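Local coordinates for protein diol-dehydratase (Roseburia inulinivorans, PDB 5I2A) that probably dehydrates 1,2-propanediol without vitamin B12, as a lyase of the glycyl radical enzyme family related to pyruvate formate lyase, at residues 179-190 against 207-218; 522-533 against 540-548. All coordinates share one frame; numbering follows the deposited sequence.

Contact 1. Residues 179-190 against 207-218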
loop_
_atom_site.group_PDB
_atom_site.type_symbol
_atom_site.label_atom_id
_atom_site.label_comp_id
_atom_site.label_asym_id
_atom_site.label_seq_id
_atom_site.Cartn_x
_atom_site.Cartn_y
_atom_site.Cartn_z
ATOM N N LEU A 179 12.192 19.580 18.632
ATOM C CA LEU A 179 12.158 18.816 17.396
ATOM C C LEU A 179 13.583 18.389 17.035
ATOM O O LEU A 179 13.785 17.408 16.333
ATOM C CB LEU A 179 11.518 19.618 16.259
ATOM C CG LEU A 179 10.020 19.891 16.449
ATOM C CD1 LEU A 179 9.426 20.581 15.236
ATOM C CD2 LEU A 179 9.251 18.604 16.765
ATOM N N ASN A 180 14.575 19.121 17.534
ATOM C CA ASN A 180 15.955 18.693 17.371
ATOM C C ASN A 180 16.164 17.341 18.027
ATOM O O ASN A 180 16.782 16.454 17.457
ATOM C CB ASN A 180 16.916 19.716 17.959
ATOM C CG ASN A 180 18.342 19.391 17.648
ATOM O OD1 ASN A 180 18.767 19.471 16.495
ATOM N ND2 ASN A 180 19.096 19.009 18.669
ATOM N N GLY A 181 15.618 17.192 19.231
ATOM C CA GLY A 181 15.657 15.932 19.934
ATOM C C GLY A 181 14.887 14.820 19.233
ATOM O O GLY A 181 15.313 13.667 19.252
ATOM N N VAL A 182 13.743 15.152 18.639
ATOM C CA VAL A 182 12.969 14.144 17.926
ATOM C C VAL A 182 13.768 13.645 16.718
ATOM O O VAL A 182 13.845 12.449 16.485
ATOM C CB VAL A 182 11.584 14.682 17.486
ATOM C CG1 VAL A 182 10.879 13.688 16.562
ATOM C CG2 VAL A 182 10.729 14.964 18.716
ATOM N N LYS A 183 14.393 14.561 15.989
ATOM C CA LYS A 183 15.227 14.196 14.847
ATOM C C LYS A 183 16.367 13.284 15.271
ATOM O O LYS A 183 16.682 12.308 14.584
ATOM C CB LYS A 183 15.789 15.438 14.165
ATOM C CG LYS A 183 14.755 16.233 13.415
ATOM C CD LYS A 183 15.399 17.241 12.495
ATOM C CE LYS A 183 16.142 18.319 13.258
ATOM N NZ LYS A 183 16.899 19.216 12.337
ATOM N N GLU A 184 16.968 13.586 16.417
ATOM C CA GLU A 184 18.055 12.753 16.904
ATOM C C GLU A 184 17.562 11.350 17.245
ATOM O O GLU A 184 18.256 10.372 17.021
ATOM C CB GLU A 184 18.735 13.386 18.122
ATOM C CG GLU A 184 20.156 12.862 18.354
ATOM C CD GLU A 184 20.882 12.488 17.052
ATOM O OE1 GLU A 184 21.133 13.395 16.220
ATOM O OE2 GLU A 184 21.189 11.283 16.857
ATOM N N LYS A 185 16.365 11.259 17.802
ATOM C CA LYS A 185 15.735 9.970 18.061
ATOM C C LYS A 185 15.542 9.199 16.745
ATOM O O LYS A 185 15.783 8.003 16.668
ATOM C CB LYS A 185 14.403 10.196 18.765
ATOM C CG LYS A 185 13.599 8.974 19.184
ATOM C CD LYS A 185 12.454 9.468 20.091
ATOM C CE LYS A 185 11.343 8.448 20.293
ATOM N NZ LYS A 185 10.241 9.053 21.092
ATOM N N VAL A 186 15.122 9.911 15.712
ATOM C CA VAL A 186 14.922 9.307 14.406
ATOM C C VAL A 186 16.247 8.799 13.846
ATOM O O VAL A 186 16.342 7.655 13.399
ATOM C CB VAL A 186 14.276 10.307 13.434
ATOM C CG1 VAL A 186 14.304 9.778 11.985
ATOM C CG2 VAL A 186 12.852 10.600 13.879
ATOM N N ARG A 187 17.273 9.644 13.897
ATOM C CA ARG A 187 18.582 9.272 13.383
ATOM C C ARG A 187 19.159 8.090 14.148
ATOM O O ARG A 187 19.790 7.222 13.563
ATOM C CB ARG A 187 19.531 10.472 13.421
ATOM C CG ARG A 187 19.085 11.559 12.463
ATOM C CD ARG A 187 20.189 12.508 12.057
ATOM N NE ARG A 187 19.749 13.384 10.974
ATOM C CZ ARG A 187 19.265 14.609 11.158
ATOM N NH1 ARG A 187 19.167 15.099 12.388
ATOM N NH2 ARG A 187 18.891 15.344 10.120
ATOM N N LYS A 188 18.912 8.031 15.449
ATOM C CA LYS A 188 19.362 6.892 16.223
ATOM C C LYS A 188 18.635 5.606 15.793
ATOM O O LYS A 188 19.246 4.538 15.739
ATOM C CB LYS A 188 19.176 7.117 17.713
ATOM C CG LYS A 188 19.992 6.141 18.549
ATOM C CD LYS A 188 21.265 6.810 19.076
ATOM C CE LYS A 188 22.383 5.806 19.359
ATOM N NZ LYS A 188 23.297 5.603 18.197
ATOM N N GLU A 189 17.348 5.698 15.470
ATOM C CA GLU A 189 16.628 4.506 15.006
ATOM C C GLU A 189 17.120 4.082 13.615
ATOM O O GLU A 189 17.199 2.894 13.311
ATOM C CB GLU A 189 15.120 4.750 14.982
ATOM C CG GLU A 189 14.324 3.550 14.515
ATOM C CD GLU A 189 14.467 2.363 15.456
ATOM O OE1 GLU A 189 14.632 2.584 16.673
ATOM O OE2 GLU A 189 14.423 1.217 14.978
ATOM N N MET A 190 17.466 5.060 12.781
ATOM C CA MET A 190 18.023 4.774 11.461
ATOM C C MET A 190 19.255 3.865 11.527
ATOM O O MET A 190 19.475 3.033 10.641
ATOM C CB MET A 190 18.385 6.071 10.756
ATOM C CG MET A 190 17.188 6.831 10.223
ATOM S SD MET A 190 17.735 8.340 9.410
ATOM C CE MET A 190 16.237 8.812 8.539
ATOM N N LEU A 207 11.120 7.236 8.139
ATOM C CA LEU A 207 12.028 7.966 9.022
ATOM C C LEU A 207 12.570 9.238 8.341
ATOM O O LEU A 207 12.632 10.281 8.973
ATOM C CB LEU A 207 13.178 7.061 9.495
ATOM C CG LEU A 207 12.759 5.865 10.373
ATOM C CD1 LEU A 207 13.940 5.007 10.806
ATOM C CD2 LEU A 207 11.979 6.330 11.604
ATOM N N GLU A 208 12.937 9.168 7.060
ATOM C CA GLU A 208 13.405 10.367 6.357
ATOM C C GLU A 208 12.295 11.398 6.267
ATOM O O GLU A 208 12.547 12.594 6.362
ATOM C CB GLU A 208 13.899 10.055 4.943
ATOM C CG GLU A 208 15.033 9.056 4.858
ATOM C CD GLU A 208 16.399 9.675 5.056
ATOM O OE1 GLU A 208 16.482 10.852 5.482
ATOM O OE2 GLU A 208 17.398 8.973 4.770
ATOM N N SER A 209 11.071 10.921 6.057
ATOM C CA SER A 209 9.896 11.784 6.001
ATOM C C SER A 209 9.682 12.551 7.306
ATOM O O SER A 209 9.267 13.705 7.290
ATOM C CB SER A 209 8.643 10.966 5.688
ATOM O OG SER A 209 8.727 10.430 4.385
ATOM N N ILE A 210 9.953 11.903 8.429
ATOM C CA ILE A 210 9.857 12.591 9.708
ATOM C C ILE A 210 10.875 13.734 9.788
ATOM O O ILE A 210 10.535 14.840 10.205
ATOM C CB ILE A 210 10.061 11.637 10.885
ATOM C CG1 ILE A 210 8.905 10.631 10.957
ATOM C CG2 ILE A 210 10.192 12.428 12.197
ATOM C CD1 ILE A 210 9.064 9.548 12.071
ATOM N N LEU A 211 12.115 13.470 9.375
ATOM C CA LEU A 211 13.161 14.494 9.420
ATOM C C LEU A 211 12.730 15.733 8.631
ATOM O O LEU A 211 12.806 16.861 9.113
ATOM C CB LEU A 211 14.491 13.943 8.873
ATOM C CG LEU A 211 15.170 12.847 9.701
ATOM C CD1 LEU A 211 16.509 12.450 9.087
ATOM C CD2 LEU A 211 15.343 13.284 11.152
ATOM N N ILE A 212 12.247 15.502 7.423
ATOM C CA ILE A 212 11.770 16.572 6.573
ATOM C C ILE A 212 10.620 17.337 7.245
ATOM O O ILE A 212 10.603 18.569 7.239
ATOM C CB ILE A 212 11.343 16.022 5.206
ATOM C CG1 ILE A 212 12.586 15.524 4.458
ATOM C CG2 ILE A 212 10.622 17.094 4.389
ATOM C CD1 ILE A 212 12.296 14.649 3.265
ATOM N N SER A 213 9.692 16.611 7.857
ATOM C CA SER A 213 8.548 17.247 8.504
ATOM C C SER A 213 8.981 18.062 9.732
ATOM O O SER A 213 8.451 19.135 9.983
ATOM C CB SER A 213 7.497 16.198 8.907
ATOM O OG SER A 213 7.065 15.451 7.781
ATOM N N CYS A 214 9.932 17.548 10.500
ATOM C CA CYS A 214 10.416 18.298 11.646
ATOM C C CYS A 214 11.115 19.588 11.198
ATOM O O CYS A 214 10.866 20.662 11.755
ATOM C CB CYS A 214 11.353 17.448 12.490
ATOM S SG CYS A 214 10.508 16.193 13.455
ATOM N N ASP A 215 11.956 19.495 10.172
ATOM C CA ASP A 215 12.644 20.680 9.669
ATOM C C ASP A 215 11.671 21.700 9.059
ATOM O O ASP A 215 11.906 22.901 9.144
ATOM C CB ASP A 215 13.725 20.290 8.661
ATOM C CG ASP A 215 14.955 19.701 9.340
ATOM O OD1 ASP A 215 15.236 20.091 10.492
ATOM O OD2 ASP A 215 15.635 18.846 8.736
ATOM N N ALA A 216 10.570 21.224 8.478
ATOM C CA ALA A 216 9.528 22.112 7.976
ATOM C C ALA A 216 8.890 22.963 9.093
ATOM O O ALA A 216 8.614 24.140 8.913
ATOM C CB ALA A 216 8.459 21.307 7.261
ATOM N N VAL A 217 8.645 22.353 10.241
ATOM C CA VAL A 217 8.042 23.079 11.348
ATOM C C VAL A 217 9.054 24.081 11.928
ATOM O O VAL A 217 8.691 25.180 12.317
ATOM C CB VAL A 217 7.555 22.123 12.445
ATOM C CG1 VAL A 217 6.987 22.902 13.632
ATOM C CG2 VAL A 217 6.512 21.142 11.878
ATOM N N ILE A 218 10.323 23.690 11.980
ATOM C CA ILE A 218 11.368 24.571 12.464
ATOM C C ILE A 218 11.450 25.779 11.552
ATOM O O ILE A 218 11.471 26.924 12.011
ATOM C CB ILE A 218 12.723 23.867 12.531
ATOM C CG1 ILE A 218 12.679 22.783 13.606
ATOM C CG2 ILE A 218 13.842 24.887 12.791
ATOM C CD1 ILE A 218 13.866 21.838 13.618
HETATM O O HOH W 1 18.133 18.069 9.602
#
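Lys183 and Asp215 form a salt bridge between residues 179-190 and 207-218, NZ lying 2.6 Å from OD1 on the syn lone pair of that oxygen. A lysine suits the place because its chain is long enough to pack its methylenes against the partner helix and still deliver an ammonium to Asp215; the bend at chi3 (-66°) turns the end toward the carboxylate. A water accepts from Lys183 NZ and donates to Asp215 OD2, bridging the pair a second time. One of two conformers of Arg187 also reaches this water and lays its guanidinium over Leu211.

The helices form an antiparallel pair with knobs-into-holes packing in both directions; over these segments the axes approach to 9.7 Å, with 165° between their N-to-C directions. Lys183 enters the hole made by Leu211, Cys214, Asp215 and Ile218; Leu211 fills the one among Lys183, Val186, Arg187 and Met190.

Apolar packing makes up most of the remainder. The two branches of Val186 go separate ways: CG2 touches Ile210 CG2 at 3.6 Å, and CG1 faces Leu211 CD2 at 3.8 Å. Met190, unbranched and extended beyond CG, slides past Leu207 in the opposite direction to bring CE within 3.7 Å of Leu207 CB. At the other end Leu179 CD1 lies 3.7 Å from Val217 CB, the two side chains crossing nearly at right angles.

Contact 2. Residues 522-533 against 540-548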
loop_
_atom_site.group_PDB
_atom_site.type_symbol
_atom_site.label_atom_id
_atom_site.label_comp_id
_atom_site.label_asym_id
_atom_site.label_seq_id
_atom_site.Cartn_x
_atom_site.Cartn_y
_atom_site.Cartn_z
ATOM N N ALA A 522 -2.933 8.750 2.954
ATOM C CA ALA A 522 -2.642 9.874 3.839
ATOM C C ALA A 522 -1.924 9.525 5.157
ATOM O O ALA A 522 -2.408 9.888 6.225
ATOM C CB ALA A 522 -3.957 10.633 4.148
ATOM N N PRO A 523 -0.762 8.842 5.080
ATOM C CA PRO A 523 0.064 8.693 6.281
ATOM C C PRO A 523 0.623 10.057 6.683
ATOM O O PRO A 523 0.897 10.876 5.814
ATOM C CB PRO A 523 1.174 7.744 5.837
ATOM C CG PRO A 523 1.352 8.069 4.367
ATOM C CD PRO A 523 -0.058 8.380 3.866
ATOM N N LEU A 524 0.764 10.303 7.978
ATOM C CA LEU A 524 1.172 11.614 8.460
ATOM C C LEU A 524 2.453 11.508 9.248
ATOM O O LEU A 524 2.445 11.106 10.400
ATOM C CB LEU A 524 0.074 12.231 9.318
ATOM C CG LEU A 524 -1.311 12.310 8.690
ATOM C CD1 LEU A 524 -2.311 12.886 9.691
ATOM C CD2 LEU A 524 -1.266 13.154 7.411
ATOM N N PRO A 525 3.576 11.852 8.620
ATOM C CA PRO A 525 4.839 11.696 9.343
ATOM C C PRO A 525 4.977 12.627 10.540
ATOM O O PRO A 525 5.588 12.198 11.508
ATOM C CB PRO A 525 5.904 12.000 8.281
ATOM C CG PRO A 525 5.168 12.562 7.120
ATOM C CD PRO A 525 3.765 12.101 7.187
ATOM N N PHE A 526 4.425 13.839 10.512
ATOM C CA PHE A 526 4.665 14.709 11.667
ATOM C C PHE A 526 3.831 14.298 12.885
ATOM O O PHE A 526 4.372 14.136 13.985
ATOM C CB PHE A 526 4.428 16.202 11.366
ATOM C CG PHE A 526 4.912 17.083 12.486
ATOM C CD1 PHE A 526 6.271 17.121 12.798
ATOM C CD2 PHE A 526 4.020 17.797 13.279
ATOM C CE1 PHE A 526 6.746 17.885 13.864
ATOM C CE2 PHE A 526 4.482 18.576 14.345
ATOM C CZ PHE A 526 5.849 18.613 14.639
ATOM N N GLU A 527 2.527 14.122 12.707
ATOM C CA GLU A 527 1.708 13.590 13.797
ATOM C C GLU A 527 2.260 12.240 14.305
ATOM O O GLU A 527 2.328 12.006 15.511
ATOM C CB GLU A 527 0.258 13.440 13.361
ATOM C CG GLU A 527 -0.709 13.091 14.494
ATOM C CD GLU A 527 -0.913 11.600 14.677
ATOM O OE1 GLU A 527 -0.530 10.825 13.775
ATOM O OE2 GLU A 527 -1.466 11.203 15.727
ATOM N N SER A 528 2.697 11.378 13.392
ATOM C CA SER A 528 3.179 10.051 13.790
ATOM C C SER A 528 4.435 10.097 14.666
ATOM O O SER A 528 4.575 9.293 15.590
ATOM C CB SER A 528 3.458 9.170 12.558
ATOM O OG SER A 528 2.267 8.882 11.853
ATOM N N CYS A 529 5.341 11.031 14.390
ATOM C CA CYS A 529 6.618 11.017 15.089
ATOM C C CYS A 529 6.428 11.387 16.555
ATOM O O CYS A 529 7.278 11.089 17.381
ATOM C CB CYS A 529 7.641 11.956 14.428
ATOM S SG CYS A 529 7.451 13.749 14.688
ATOM N N LEU A 530 5.294 12.004 16.874
ATOM C CA LEU A 530 4.996 12.362 18.258
ATOM C C LEU A 530 4.067 11.341 18.951
ATOM O O LEU A 530 3.478 11.626 19.996
ATOM C CB LEU A 530 4.390 13.763 18.299
ATOM C CG LEU A 530 5.230 14.856 17.639
ATOM C CD1 LEU A 530 4.527 16.195 17.742
ATOM C CD2 LEU A 530 6.624 14.893 18.289
ATOM N N VAL A 531 3.942 10.149 18.364
ATOM C CA VAL A 531 3.132 9.083 18.948
ATOM C C VAL A 531 3.915 7.759 18.962
ATOM O O VAL A 531 4.331 7.297 17.904
ATOM C CB VAL A 531 1.811 8.872 18.150
ATOM C CG1 VAL A 531 1.037 7.663 18.691
ATOM C CG2 VAL A 531 0.939 10.121 18.143
ATOM N N ASP A 532 4.110 7.152 20.136
ATOM C CA ASP A 532 4.713 5.814 20.206
ATOM C C ASP A 532 3.772 4.801 19.550
ATOM O O ASP A 532 2.567 4.871 19.770
ATOM C CB ASP A 532 4.968 5.369 21.644
ATOM C CG ASP A 532 5.914 6.281 22.400
ATOM O OD1 ASP A 532 6.684 7.036 21.781
ATOM O OD2 ASP A 532 5.878 6.212 23.635
ATOM N N ASP A 533 4.290 3.831 18.800
ATOM C CA ASP A 533 5.714 3.553 18.610
ATOM C C ASP A 533 6.118 3.710 17.149
ATOM O O ASP A 533 6.804 2.844 16.591
ATOM C CB ASP A 533 6.038 2.119 19.039
ATOM C CG ASP A 533 6.846 2.047 20.320
ATOM O OD1 ASP A 533 7.585 3.007 20.626
ATOM O OD2 ASP A 533 6.737 1.022 21.016
ATOM N N SER A 540 3.667 4.865 9.971
ATOM C CA SER A 540 2.820 5.931 10.447
ATOM C C SER A 540 1.733 5.424 11.382
ATOM O O SER A 540 1.407 4.229 11.417
ATOM C CB SER A 540 2.176 6.658 9.259
ATOM O OG SER A 540 1.140 5.884 8.701
ATOM N N ALA A 541 1.162 6.348 12.135
ATOM C CA ALA A 541 0.065 6.028 13.025
ATOM C C ALA A 541 -1.136 5.556 12.215
ATOM O O ALA A 541 -1.987 4.817 12.709
ATOM C CB ALA A 541 -0.305 7.251 13.871
ATOM N N GLN A 542 -1.204 5.998 10.964
ATOM C CA GLN A 542 -2.338 5.675 10.114
ATOM C C GLN A 542 -2.231 4.234 9.584
ATOM O O GLN A 542 -3.200 3.699 9.059
ATOM C CB GLN A 542 -2.445 6.676 8.959
ATOM C CG GLN A 542 -2.745 8.125 9.397
ATOM C CD GLN A 542 -1.613 8.755 10.195
ATOM O OE1 GLN A 542 -0.446 8.649 9.826
ATOM N NE2 GLN A 542 -1.957 9.395 11.305
ATOM N N GLU A 543 -1.057 3.619 9.764
ATOM C CA GLU A 543 -0.776 2.253 9.304
ATOM C C GLU A 543 -0.659 1.193 10.403
ATOM O O GLU A 543 -0.519 0.021 10.097
ATOM C CB GLU A 543 0.535 2.224 8.503
ATOM C CG GLU A 543 0.451 2.959 7.198
ATOM C CD GLU A 543 1.814 3.228 6.624
ATOM O OE1 GLU A 543 2.515 4.123 7.142
ATOM O OE2 GLU A 543 2.185 2.531 5.663
ATOM N N GLY A 544 -0.677 1.599 11.669
ATOM C CA GLY A 544 -0.506 0.653 12.761
ATOM C C GLY A 544 0.705 0.911 13.655
ATOM O O GLY A 544 0.988 0.131 14.557
ATOM N N GLY A 545 1.415 2.008 13.420
ATOM C CA GLY A 545 2.548 2.373 14.255
ATOM C C GLY A 545 2.283 2.658 15.735
ATOM O O GLY A 545 3.181 2.479 16.569
ATOM N N ALA A 546 1.076 3.111 16.071
ATOM C CA ALA A 546 0.735 3.423 17.466
ATOM C C ALA A 546 0.679 2.165 18.306
ATOM O O ALA A 546 0.307 1.096 17.820
ATOM C CB ALA A 546 -0.614 4.156 17.567
ATOM N N ILE A 547 1.012 2.302 19.580
ATOM C CA ILE A 547 0.883 1.187 20.504
ATOM C C ILE A 547 -0.580 0.786 20.660
ATOM O O ILE A 547 -0.911 -0.379 20.588
ATOM C CB ILE A 547 1.480 1.527 21.872
ATOM C CG1 ILE A 547 2.992 1.725 21.727
ATOM C CG2 ILE A 547 1.156 0.419 22.894
ATOM C CD1 ILE A 547 3.656 2.166 23.015
ATOM N N TYR A 548 -1.457 1.761 20.848
ATOM C CA TYR A 548 -2.870 1.462 21.047
ATOM C C TYR A 548 -3.659 1.925 19.837
ATOM O O TYR A 548 -3.487 3.049 19.363
ATOM C CB TYR A 548 -3.394 2.123 22.336
ATOM C CG TYR A 548 -2.689 1.584 23.550
ATOM C CD1 TYR A 548 -2.879 0.267 23.942
ATOM C CD2 TYR A 548 -1.809 2.367 24.283
ATOM C CE1 TYR A 548 -2.225 -0.259 25.028
ATOM C CE2 TYR A 548 -1.137 1.839 25.394
ATOM C CZ TYR A 548 -1.355 0.522 25.752
ATOM O OH TYR A 548 -0.708 -0.039 26.829
#
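Ser528 OG accepts a nearly straight hydrogen bond from Ala541 N, 2.8 Å long with an N-H...O angle of 172°, and gives its own proton to Leu524 O at 2.7 Å. A small hydroxyl suits this buried place, since it accepts from a backbone N-H of one segment and adds a second donor to a carbonyl of the other. This is a loop-to-loop contact within the pyruvate formate lyase-like region: a turn with the short helix 525-529 meets the irregular chain that leads into strand 548-556.

Gln542 uses both ends of its amide. OE1 takes the N-H of Leu524 at 2.8 Å, from above the carbonyl plane, while NE2 reaches Glu527 OE1 at 3.2 Å. The carboxylate oxygen lies in the amide plane, yet the nitrogen stands above the carboxylate plane, the two groups being turned 68° apart. The bend at chi2 (66°) turns the amide across Leu524, the two side chains crossing at about a right angle.

Farther along, two backbone bonds join the segments where a cis peptide links Asp532 to Asp533: Asp533 N donates to Gly545 O, and Ile547 N to Asp532 O. The carboxylate of Asp532 turns instead to Gln170.

On its own segment, Glu543 OE1 receives both Ser540 N and Ser540 OG; the second of these bonds holds the hydroxyl beside Pro523. Van der Waals packing is sparse, with Val531 CG1 and Ala546 CB, 4.0 Å apart, as its apolar pair. Ile547 extends CD1 to Asp532 CB at 3.7 Å, and the compact ring of Pro523 places its CB 3.4 Å from Ser540 OG.

How the contacts relate
From the N terminus, contact 1 comes first: helix 171-190 turns through a short connection and helix 200-233 runs back along it, closing a hairpin. Some three hundred residues later, contact 2 closes a smaller loop around helix 534-537, at the entry to strand 548-556. The two closures are in series and neither encloses the other, but they meet in space, their centres about 14 Å apart. Helix 525-529 lies against helix 200-233: Ile210 CG2 is 3.4 Å from Cys529 CB, and Val217 CG2 is 3.8 Å from Phe526 CZ. Ile535, within the loop of contact 2, touches Val186 and Ile210, so the helical hairpin is packed against the chain leading to that strand.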